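Local coordinates for mosquitocidal toxin (Lysinibacillus sphaericus, PDB 2VSE), which kills mosquitoes as a bacterial holotoxin that joins an ADP-ribosyltransferase to four ricin-B-like lectin domains, which probably bind sugars and curl around the enzyme, at residues A[416-421]-A[455-460]; A[422-427]-A[546-551]; A[432-437]-A[449-454]; A[442-447]-A[528-533]. All coordinates share one frame; numbering follows the deposited sequence.

Contact 1. Residues A[416-421]-A[455-460]; sequences VKDGTY and NLIYNP
The ring of Tyr421 is met obliquely by Leu456: methyl CD2 lies 4.0 Å from Tyr421 CD2, and the two side chains stand at about a right angle. Strand 547-551 supplies further neighbours of the same ring through Ile549 and Pro551. The ring belongs to a ricin-B-type beta-trefoil, in which strand 419-421 and strand 455-459 run antiparallel, their short axes 4.8 Å apart at closest. Gly419 and Leu456 form the hydrogen-bonded pair: Leu456 N reaches Gly419 O at 2.9 Å, almost in line with the carbonyl, and Gly419 N returns the bond to Leu456 O. The backbone of Gly419 takes angles (phi 160°, psi -162°) at which a side chain would press on the preceding carbonyl. Thr420 and Asn455 make the next, non-hydrogen-bonded pair on the other face, with Thr420 CG2 against the amide oxygen of Asn455. Leu456 also takes Val416 CG2 on its CD2 methyl at 3.8 Å, so this one branch is shared between Val416 and the tyrosine, while Tyr465, Ile467 and Ile501 close round the leucine from neighbouring strands. Tyr421 OH turns back along its own chain and donates to Lys417 O at 2.5 Å, tying the loop before the strand to the ring. Beyond the last backbone bond the side chain of Asp418 carries the pairing on: OD2 accepts from a water that also donates to Tyr458 O, and OD1 accepts from Tyr458 N at 2.8 Å, on its syn side and 20° out of the carboxylate plane.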
# COMPACT_ATOMS: atom_id res chain seq x y z
N VAL A 416 11.98 -5.25 4.30
CA VAL A 416 10.61 -5.13 4.77
C VAL A 416 10.52 -4.41 6.12
O VAL A 416 11.40 -4.54 6.98
CB VAL A 416 9.83 -6.51 4.79
CG1 VAL A 416 10.02 -7.29 3.48
CG2 VAL A 416 10.22 -7.39 5.97
N LYS A 417 9.45 -3.65 6.29
CA LYS A 417 9.17 -2.92 7.52
C LYS A 417 8.94 -3.90 8.67
O LYS A 417 8.40 -4.99 8.46
CB LYS A 417 7.93 -2.06 7.31
CG LYS A 417 7.71 -0.98 8.37
CD LYS A 417 6.61 -0.02 7.93
CE LYS A 417 5.73 0.42 9.09
NZ LYS A 417 4.83 1.54 8.69
N ASP A 418 9.35 -3.51 9.87
CA ASP A 418 9.02 -4.27 11.06
C ASP A 418 7.51 -4.39 11.22
O ASP A 418 6.79 -3.38 11.13
CB ASP A 418 9.57 -3.58 12.30
CG ASP A 418 11.01 -3.92 12.59
OD1 ASP A 418 11.63 -4.74 11.86
OD2 ASP A 418 11.52 -3.35 13.58
N GLY A 419 7.04 -5.61 11.46
CA GLY A 419 5.63 -5.83 11.76
C GLY A 419 5.15 -7.26 11.55
O GLY A 419 5.95 -8.20 11.47
N THR A 420 3.83 -7.42 11.46
CA THR A 420 3.22 -8.73 11.26
C THR A 420 2.93 -9.02 9.80
O THR A 420 2.43 -8.17 9.06
CB THR A 420 1.91 -8.90 12.06
OG1 THR A 420 1.14 -7.71 11.94
CG2 THR A 420 2.20 -9.18 13.52
N TYR A 421 3.26 -10.24 9.41
CA TYR A 421 3.17 -10.69 8.03
C TYR A 421 2.69 -12.12 7.94
O TYR A 421 2.83 -12.91 8.88
CB TYR A 421 4.54 -10.59 7.34
CG TYR A 421 5.05 -9.18 7.21
CD1 TYR A 421 4.76 -8.42 6.08
CD2 TYR A 421 5.82 -8.61 8.22
CE1 TYR A 421 5.23 -7.12 5.96
CE2 TYR A 421 6.28 -7.31 8.11
CZ TYR A 421 5.99 -6.57 6.98
OH TYR A 421 6.47 -5.29 6.88
N ASN A 455 5.92 -12.27 13.14
CA ASN A 455 6.49 -10.99 13.48
C ASN A 455 7.90 -10.96 12.90
O ASN A 455 8.76 -11.75 13.29
CB ASN A 455 6.54 -10.88 15.00
CG ASN A 455 6.36 -9.46 15.52
OD1 ASN A 455 5.60 -8.66 14.97
ND2 ASN A 455 7.05 -9.16 16.61
N LEU A 456 8.13 -10.08 11.91
CA LEU A 456 9.47 -9.88 11.37
C LEU A 456 10.05 -8.63 12.01
O LEU A 456 9.48 -7.54 11.89
CB LEU A 456 9.44 -9.74 9.85
CG LEU A 456 9.30 -11.03 9.01
CD1 LEU A 456 8.09 -11.91 9.40
CD2 LEU A 456 9.22 -10.66 7.53
N ILE A 457 11.16 -8.80 12.73
CA ILE A 457 11.89 -7.69 13.32
C ILE A 457 13.36 -7.66 12.88
O ILE A 457 14.10 -8.63 13.02
CB ILE A 457 11.73 -7.59 14.88
CG1 ILE A 457 13.01 -7.05 15.52
CG2 ILE A 457 11.35 -8.92 15.50
CD1 ILE A 457 12.77 -6.06 16.63
N TYR A 458 13.75 -6.50 12.35
CA TYR A 458 15.08 -6.28 11.82
C TYR A 458 16.08 -6.04 12.94
O TYR A 458 15.80 -5.35 13.91
CB TYR A 458 15.03 -5.05 10.91
CG TYR A 458 16.28 -4.71 10.12
CD1 TYR A 458 16.81 -5.60 9.19
CD2 TYR A 458 16.89 -3.47 10.26
CE1 TYR A 458 17.94 -5.28 8.44
CE2 TYR A 458 18.02 -3.13 9.52
CZ TYR A 458 18.53 -4.04 8.61
OH TYR A 458 19.65 -3.72 7.87
N ASN A 459 17.26 -6.64 12.78
CA ASN A 459 18.38 -6.42 13.66
C ASN A 459 19.39 -5.54 12.93
O ASN A 459 20.01 -5.99 11.96
CB ASN A 459 18.98 -7.76 14.08
CG ASN A 459 20.20 -7.62 14.97
OD1 ASN A 459 20.93 -6.62 14.91
ND2 ASN A 459 20.43 -8.63 15.79
N PRO A 460 19.57 -4.28 13.39
CA PRO A 460 20.41 -3.28 12.71
C PRO A 460 21.90 -3.64 12.67
O PRO A 460 22.61 -3.12 11.81
CB PRO A 460 20.24 -2.01 13.56
CG PRO A 460 19.07 -2.25 14.41
CD PRO A 460 18.95 -3.72 14.61
O HOH W 1 13.88 -3.53 14.56

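Contact 2. Residues A[422-427]-A[546-551]; sequences QVSSKL and RWIIKP
Ser424 and Ile548 meet as a hydrogen-bonded pair of antiparallel strands, with Ile548 N to Ser424 O at 2.7 Å and Ser424 N to Ile548 O at 3.0 Å. Gln422 and Lys550, two residues away, form a second hydrogen-bonded pair, and Lys426 N to Arg546 O (3.2 Å) extends the ladder past the strand end. Between these pairs Val423 faces Ile549 and Ser425 faces Trp547. The indole lies across the partner strand: its CE3 is 3.4 Å from Ser424 O, CZ3 meets Ser425 CB, and Val423 CG1 approaches CE3 obliquely at 4.1 Å. One face of the indole carries a water over its centre, which donates to Arg546 O and is hydrogen-bonded to Ser425 OG. Placed opposite its own backbone N (chi1 166°), that hydroxyl accepts from Leu427 N, an ST turn where the strand ends. Farther out, Trp547 NE1 donates to Leu521 O, Ile433 and Ile511 pack on the indole, and Arg546 donates to Gly541 O and forms a salt bridge with Asp506. The contact thus joins the first and last strands of the trefoil domain, and closure rests on backbone bonds backed by a buried tryptophan whose one polar atom is satisfied.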
# COMPACT_ATOMS: atom_id res chain seq x y z
N GLN A 422 2.15 -12.46 6.79
CA GLN A 422 1.85 -13.82 6.42
C GLN A 422 2.85 -14.14 5.31
O GLN A 422 3.13 -13.28 4.44
CB GLN A 422 0.44 -13.85 5.90
CG GLN A 422 -0.29 -15.13 6.11
CD GLN A 422 -1.76 -14.89 6.27
OE1 GLN A 422 -2.21 -14.47 7.33
NE2 GLN A 422 -2.53 -15.16 5.23
N VAL A 423 3.44 -15.33 5.37
CA VAL A 423 4.46 -15.74 4.42
C VAL A 423 3.94 -16.95 3.65
O VAL A 423 3.61 -17.97 4.23
CB VAL A 423 5.80 -16.09 5.14
CG1 VAL A 423 6.89 -16.36 4.14
CG2 VAL A 423 6.23 -14.96 6.04
N SER A 424 3.84 -16.81 2.33
CA SER A 424 3.28 -17.87 1.50
C SER A 424 4.14 -18.13 0.27
O SER A 424 4.96 -17.30 -0.12
CB SER A 424 1.85 -17.52 1.09
OG SER A 424 1.81 -16.30 0.37
N SER A 425 3.96 -19.31 -0.33
CA SER A 425 4.80 -19.75 -1.44
C SER A 425 4.33 -19.17 -2.77
O SER A 425 3.13 -19.04 -3.02
CB SER A 425 4.82 -21.28 -1.51
OG SER A 425 5.33 -21.74 -2.75
N LYS A 426 5.29 -18.85 -3.63
CA LYS A 426 5.01 -18.40 -4.98
C LYS A 426 4.18 -19.44 -5.75
O LYS A 426 3.39 -19.09 -6.63
CB LYS A 426 6.33 -18.08 -5.70
CG LYS A 426 6.22 -17.63 -7.16
CD LYS A 426 5.38 -16.38 -7.32
CE LYS A 426 5.47 -15.83 -8.74
NZ LYS A 426 4.31 -14.95 -9.04
N LEU A 427 4.35 -20.71 -5.40
CA LEU A 427 3.60 -21.81 -6.04
C LEU A 427 2.10 -21.70 -5.82
O LEU A 427 1.30 -22.13 -6.66
CB LEU A 427 4.10 -23.16 -5.53
CG LEU A 427 5.39 -23.73 -6.14
CD1 LEU A 427 6.08 -24.64 -5.16
CD2 LEU A 427 5.10 -24.46 -7.44
N ARG A 546 10.93 -19.15 -3.44
CA ARG A 546 10.49 -17.78 -3.56
C ARG A 546 9.23 -17.58 -2.73
O ARG A 546 8.31 -18.41 -2.73
CB ARG A 546 10.27 -17.43 -5.02
CG ARG A 546 11.54 -17.61 -5.84
CD ARG A 546 11.31 -17.58 -7.33
NE ARG A 546 11.52 -16.25 -7.87
CZ ARG A 546 12.69 -15.75 -8.27
NH1 ARG A 546 13.80 -16.47 -8.21
NH2 ARG A 546 12.74 -14.51 -8.75
N TRP A 547 9.20 -16.48 -1.98
CA TRP A 547 8.14 -16.30 -0.99
C TRP A 547 7.46 -14.95 -1.09
O TRP A 547 8.11 -13.91 -1.28
CB TRP A 547 8.71 -16.51 0.41
CG TRP A 547 9.30 -17.88 0.59
CD1 TRP A 547 10.60 -18.25 0.39
CD2 TRP A 547 8.60 -19.06 0.99
NE1 TRP A 547 10.76 -19.59 0.65
CE2 TRP A 547 9.55 -20.12 1.03
CE3 TRP A 547 7.27 -19.34 1.33
CZ2 TRP A 547 9.20 -21.42 1.39
CZ3 TRP A 547 6.93 -20.64 1.69
CH2 TRP A 547 7.89 -21.66 1.71
N ILE A 548 6.14 -14.97 -0.95
CA ILE A 548 5.33 -13.76 -0.85
C ILE A 548 5.22 -13.35 0.62
O ILE A 548 4.84 -14.17 1.46
CB ILE A 548 3.95 -13.99 -1.47
CG1 ILE A 548 4.12 -14.26 -2.97
CG2 ILE A 548 2.99 -12.81 -1.20
CD1 ILE A 548 3.03 -15.10 -3.58
N ILE A 549 5.59 -12.11 0.92
CA ILE A 549 5.49 -11.60 2.28
C ILE A 549 4.45 -10.49 2.35
O ILE A 549 4.67 -9.40 1.89
CB ILE A 549 6.84 -11.13 2.83
CG1 ILE A 549 7.80 -12.31 3.00
CG2 ILE A 549 6.66 -10.39 4.15
CD1 ILE A 549 9.27 -11.88 3.15
N LYS A 550 3.30 -10.80 2.95
CA LYS A 550 2.18 -9.88 2.90
C LYS A 550 1.80 -9.35 4.29
O LYS A 550 1.58 -10.14 5.20
CB LYS A 550 0.99 -10.56 2.22
CG LYS A 550 -0.05 -9.62 1.71
CD LYS A 550 -1.30 -10.36 1.22
CE LYS A 550 -1.11 -11.03 -0.16
NZ LYS A 550 -2.43 -11.55 -0.72
N PRO A 551 1.72 -8.01 4.45
CA PRO A 551 1.25 -7.39 5.68
C PRO A 551 -0.06 -7.98 6.17
O PRO A 551 -0.99 -8.19 5.40
CB PRO A 551 1.04 -5.93 5.26
CG PRO A 551 2.10 -5.71 4.24
CD PRO A 551 2.13 -6.99 3.46
O HOH W 2 1.68 -14.21 2.29
O HOH W 3 7.95 -21.07 -1.84

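Contact 3. Residues A[432-437]-A[449-454]; sequences VIEQIS and KENQVW
Glu434 OE2 is gripped by two residues of one loop: Lys449 NZ makes a salt bridge at 3.1 Å, and Gln452 NE2 gives a weak bond at 3.0 Å, bent to 129°. Glu434 OE1 accepts from His442, while Gln452 NE2 also donates to Ser445 O. An extended chain with CG anti to the backbone N (chi1 170°) brings the carboxylate alongside Asn451 and Gln452. One residue on, Gln435 N donates to Asn451 O at 2.8 Å, and the Asn451 amide returns a weak bond from ND2 to Gln435 O. The straightest bond is made by Trp454, whose NE1 points at Ile433 O (2.8 Å, 177°); the oxygen lies in the indole plane, although the nitrogen stands well above the plane of the carbonyl. A water at the ring edge donates to the same oxygen and to Gln452 O. Gln435 CB comes obliquely to the indole at CH2 (3.7 Å), and Ile433 CG2 touches CZ2 at 4.0 Å. The contact fastens strand 431-436 of the beta-trefoil to the short 3-10 turn at 450-451 that leads into strand 454-459. Because the buried carboxylate meets a lysine, an amide and a histidine, it is probably kept ionised, and the tryptophan and its water together satisfy a strand carbonyl inside the domain.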
# COMPACT_ATOMS: atom_id res chain seq x y z
N VAL A 432 0.27 -20.87 3.33
CA VAL A 432 1.08 -20.07 4.25
C VAL A 432 1.95 -20.94 5.18
O VAL A 432 1.63 -22.11 5.45
CB VAL A 432 0.21 -19.13 5.12
CG1 VAL A 432 -0.50 -18.07 4.26
CG2 VAL A 432 -0.78 -19.92 5.99
N ILE A 433 3.03 -20.34 5.66
CA ILE A 433 3.86 -20.95 6.70
C ILE A 433 3.13 -20.87 8.05
O ILE A 433 2.88 -19.78 8.57
CB ILE A 433 5.24 -20.28 6.79
CG1 ILE A 433 5.93 -20.28 5.41
CG2 ILE A 433 6.09 -20.97 7.86
CD1 ILE A 433 7.37 -19.79 5.42
N GLU A 434 2.81 -22.05 8.59
CA GLU A 434 2.04 -22.17 9.82
C GLU A 434 2.84 -22.84 10.94
O GLU A 434 3.54 -23.83 10.72
CB GLU A 434 0.76 -22.95 9.54
CG GLU A 434 -0.04 -23.38 10.76
CD GLU A 434 -1.23 -24.23 10.38
OE1 GLU A 434 -1.17 -25.47 10.58
OE2 GLU A 434 -2.22 -23.66 9.87
N GLN A 435 2.73 -22.29 12.14
CA GLN A 435 3.35 -22.89 13.29
C GLN A 435 2.36 -23.79 14.03
O GLN A 435 1.37 -23.32 14.62
CB GLN A 435 3.89 -21.83 14.22
CG GLN A 435 4.83 -22.38 15.28
CD GLN A 435 4.98 -21.42 16.43
OE1 GLN A 435 4.16 -20.52 16.61
NE2 GLN A 435 6.03 -21.61 17.24
N ILE A 436 2.63 -25.09 14.03
CA ILE A 436 1.79 -25.99 14.79
C ILE A 436 2.57 -26.52 16.00
O ILE A 436 3.81 -26.65 15.95
CB ILE A 436 1.11 -27.04 13.88
CG1 ILE A 436 -0.17 -27.56 14.54
CG2 ILE A 436 2.08 -28.14 13.47
CD1 ILE A 436 -1.40 -27.45 13.65
N SER A 437 1.85 -26.80 17.10
CA SER A 437 2.45 -26.85 18.45
C SER A 437 3.44 -25.67 18.64
O SER A 437 3.07 -24.52 18.40
CB SER A 437 3.07 -28.22 18.76
OG SER A 437 4.05 -28.60 17.79
N LYS A 449 -5.39 -17.28 10.84
CA LYS A 449 -5.18 -17.53 12.27
C LYS A 449 -3.82 -17.05 12.78
O LYS A 449 -2.88 -16.89 12.01
CB LYS A 449 -5.42 -19.00 12.62
CG LYS A 449 -5.19 -20.00 11.49
CD LYS A 449 -6.15 -21.19 11.62
CE LYS A 449 -5.54 -22.36 12.38
NZ LYS A 449 -4.92 -23.36 11.46
N GLU A 450 -3.76 -16.83 14.10
CA GLU A 450 -2.55 -16.37 14.80
C GLU A 450 -1.29 -17.15 14.45
O GLU A 450 -0.23 -16.55 14.22
CB GLU A 450 -2.77 -16.44 16.31
CG GLU A 450 -3.68 -15.37 16.85
CD GLU A 450 -3.68 -15.34 18.36
OE1 GLU A 450 -4.41 -16.14 18.99
OE2 GLU A 450 -2.95 -14.49 18.91
N ASN A 451 -1.41 -18.47 14.42
CA ASN A 451 -0.28 -19.35 14.12
C ASN A 451 0.05 -19.38 12.63
O ASN A 451 0.89 -20.17 12.20
CB ASN A 451 -0.50 -20.77 14.67
CG ASN A 451 -1.51 -21.59 13.85
OD1 ASN A 451 -2.21 -21.08 12.98
ND2 ASN A 451 -1.59 -22.88 14.15
N GLN A 452 -0.61 -18.51 11.86
CA GLN A 452 -0.25 -18.27 10.46
C GLN A 452 0.31 -16.86 10.24
O GLN A 452 0.48 -16.42 9.09
CB GLN A 452 -1.45 -18.53 9.55
CG GLN A 452 -1.87 -19.98 9.50
CD GLN A 452 -3.08 -20.22 8.63
OE1 GLN A 452 -3.95 -19.35 8.49
NE2 GLN A 452 -3.17 -21.42 8.04
N VAL A 453 0.61 -16.17 11.33
CA VAL A 453 1.09 -14.79 11.26
C VAL A 453 2.43 -14.69 11.97
O VAL A 453 2.61 -15.24 13.06
CB VAL A 453 0.04 -13.80 11.88
CG1 VAL A 453 0.55 -12.36 11.84
CG2 VAL A 453 -1.28 -13.90 11.14
N TRP A 454 3.37 -14.00 11.35
CA TRP A 454 4.73 -13.92 11.88
C TRP A 454 5.14 -12.47 12.09
O TRP A 454 4.77 -11.58 11.33
CB TRP A 454 5.71 -14.62 10.94
CG TRP A 454 5.40 -16.06 10.78
CD1 TRP A 454 4.53 -16.61 9.87
CD2 TRP A 454 5.91 -17.16 11.55
NE1 TRP A 454 4.48 -17.97 10.03
CE2 TRP A 454 5.31 -18.34 11.05
CE3 TRP A 454 6.82 -17.26 12.62
CZ2 TRP A 454 5.59 -19.61 11.58
CZ3 TRP A 454 7.09 -18.52 13.15
CH2 TRP A 454 6.48 -19.68 12.63
O HOH W 4 2.21 -17.18 7.36

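Contact 4. Residues A[442-447]-A[528-533]; sequences HIFSNS and TTDGNG
A type II beta turn from Thr529 to Asn532, in the loop between strands 519-523 and 534-538 of the beta-trefoil, sits against strand 440-445. Two backbone bonds clamp Ile443 to it: Ile443 N donates to Asn532 O at 2.8 Å, and Ile443 O accepts from Gly531 N at 2.7 Å, both nearly straight. Gly531 takes the third position of the turn with positive phi (99°), where a side chain would run into the preceding carbonyl, and its CA lies 3.4 Å from His442 ND1. The imidazole edge holds a water, in the ring plane beside ND1, that donates to Gly531 O, NE2 being taken up by Glu434. Ile443 CG2 packs on the turn, touching Thr529 O and lying 3.7 Å from Asn532 CB. Asp530 lies flat on the phenyl ring of Phe444: carboxylate and ring planes are 11° apart, and the CB makes a CH-pi contact 3.8 Å from the ring centroid, 15° off its normal. The carboxylate also makes a salt bridge with Lys431, whose NZ bonds Ser445 OG as well. Ser445 N completes the set with a weak bond to Asp530 OD1 at 3.0 Å.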
# COMPACT_ATOMS: atom_id res chain seq x y z
N HIS A 442 4.92 -25.97 9.16
CA HIS A 442 4.62 -26.61 7.88
C HIS A 442 3.77 -25.70 7.00
O HIS A 442 3.29 -24.66 7.46
CB HIS A 442 3.95 -27.99 8.07
CG HIS A 442 2.64 -27.95 8.81
ND1 HIS A 442 2.00 -29.09 9.23
CD2 HIS A 442 1.87 -26.91 9.21
CE1 HIS A 442 0.87 -28.77 9.84
NE2 HIS A 442 0.77 -27.45 9.85
N ILE A 443 3.59 -26.09 5.75
CA ILE A 443 2.71 -25.35 4.85
C ILE A 443 1.25 -25.78 5.06
O ILE A 443 0.96 -26.96 5.31
CB ILE A 443 3.17 -25.49 3.36
CG1 ILE A 443 2.71 -24.29 2.53
CG2 ILE A 443 2.75 -26.82 2.75
CD1 ILE A 443 3.73 -23.13 2.54
N PHE A 444 0.34 -24.81 4.98
CA PHE A 444 -1.09 -25.07 5.14
C PHE A 444 -1.94 -24.02 4.43
O PHE A 444 -1.50 -22.88 4.23
CB PHE A 444 -1.45 -25.15 6.62
CG PHE A 444 -2.29 -26.34 6.97
CD1 PHE A 444 -3.69 -26.26 6.95
CD2 PHE A 444 -1.70 -27.56 7.31
CE1 PHE A 444 -4.48 -27.37 7.26
CE2 PHE A 444 -2.49 -28.67 7.62
CZ PHE A 444 -3.88 -28.57 7.60
N SER A 445 -3.16 -24.38 4.06
CA SER A 445 -4.07 -23.41 3.47
C SER A 445 -4.33 -22.29 4.46
O SER A 445 -4.46 -22.54 5.66
CB SER A 445 -5.38 -24.06 3.06
OG SER A 445 -5.15 -24.89 1.94
N ASN A 446 -4.38 -21.06 3.98
CA ASN A 446 -4.61 -19.94 4.87
C ASN A 446 -6.03 -19.93 5.41
O ASN A 446 -6.98 -20.20 4.67
CB ASN A 446 -4.30 -18.61 4.20
CG ASN A 446 -4.70 -17.44 5.07
OD1 ASN A 446 -4.17 -17.25 6.16
ND2 ASN A 446 -5.69 -16.69 4.63
N SER A 447 -6.16 -19.63 6.70
CA SER A 447 -7.46 -19.29 7.28
C SER A 447 -7.34 -18.15 8.31
O SER A 447 -8.18 -18.02 9.20
CB SER A 447 -8.17 -20.53 7.86
OG SER A 447 -7.37 -21.16 8.84
N THR A 528 2.64 -28.40 -2.37
CA THR A 528 1.77 -27.49 -1.64
C THR A 528 0.65 -28.24 -0.93
O THR A 528 -0.39 -27.67 -0.61
CB THR A 528 1.17 -26.39 -2.57
OG1 THR A 528 0.33 -26.98 -3.57
CG2 THR A 528 2.25 -25.58 -3.25
N THR A 529 0.85 -29.53 -0.70
CA THR A 529 -0.12 -30.31 0.07
C THR A 529 -0.05 -29.93 1.55
O THR A 529 1.02 -29.84 2.14
CB THR A 529 0.03 -31.86 -0.14
OG1 THR A 529 -0.47 -32.54 1.01
CG2 THR A 529 1.46 -32.26 -0.31
N ASP A 530 -1.22 -29.68 2.14
CA ASP A 530 -1.34 -29.34 3.56
C ASP A 530 -0.50 -30.25 4.45
O ASP A 530 -0.64 -31.48 4.42
CB ASP A 530 -2.82 -29.40 3.99
CG ASP A 530 -3.65 -28.27 3.39
OD1 ASP A 530 -3.08 -27.22 3.03
OD2 ASP A 530 -4.90 -28.45 3.29
N GLY A 531 0.38 -29.64 5.24
CA GLY A 531 1.22 -30.37 6.18
C GLY A 531 2.63 -30.64 5.68
O GLY A 531 3.47 -31.13 6.43
N ASN A 532 2.89 -30.31 4.41
CA ASN A 532 4.23 -30.47 3.83
C ASN A 532 5.26 -29.57 4.53
O ASN A 532 4.94 -28.46 4.97
CB ASN A 532 4.20 -30.20 2.31
CG ASN A 532 5.49 -30.60 1.61
OD1 ASN A 532 6.13 -31.60 1.94
ND2 ASN A 532 5.89 -29.81 0.62
N GLY A 533 6.49 -30.07 4.66
CA GLY A 533 7.49 -29.41 5.49
C GLY A 533 8.32 -28.38 4.76
O GLY A 533 8.34 -28.32 3.53
O HOH W 5 2.65 -31.62 8.99

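All four contacts lie in one ricin-B-like trefoil domain. Contacts 1 and 2 share strand 419-425, flanked in its sheet by strands 454-459 and 547-551; their centres are 15 Å apart, and they touch at Tyr421 and Ile549. Contacts 3 and 4, their centres about 10 Å apart, use the neighbouring strands 431-436 and 440-445, which pair through Val432 and Phe444. Contact 3 meets the sheet of contacts 1 and 2 through Tyr421 with Trp454 and Val423 with Ile433. Along the chain, contact 3 is nested inside the loops closed by contacts 1 and 2, and contact 4 inside that of contact 2. Contact 2 brings the domain's ends together; contacts 3 and 4 secure the hairpin and loops farther out.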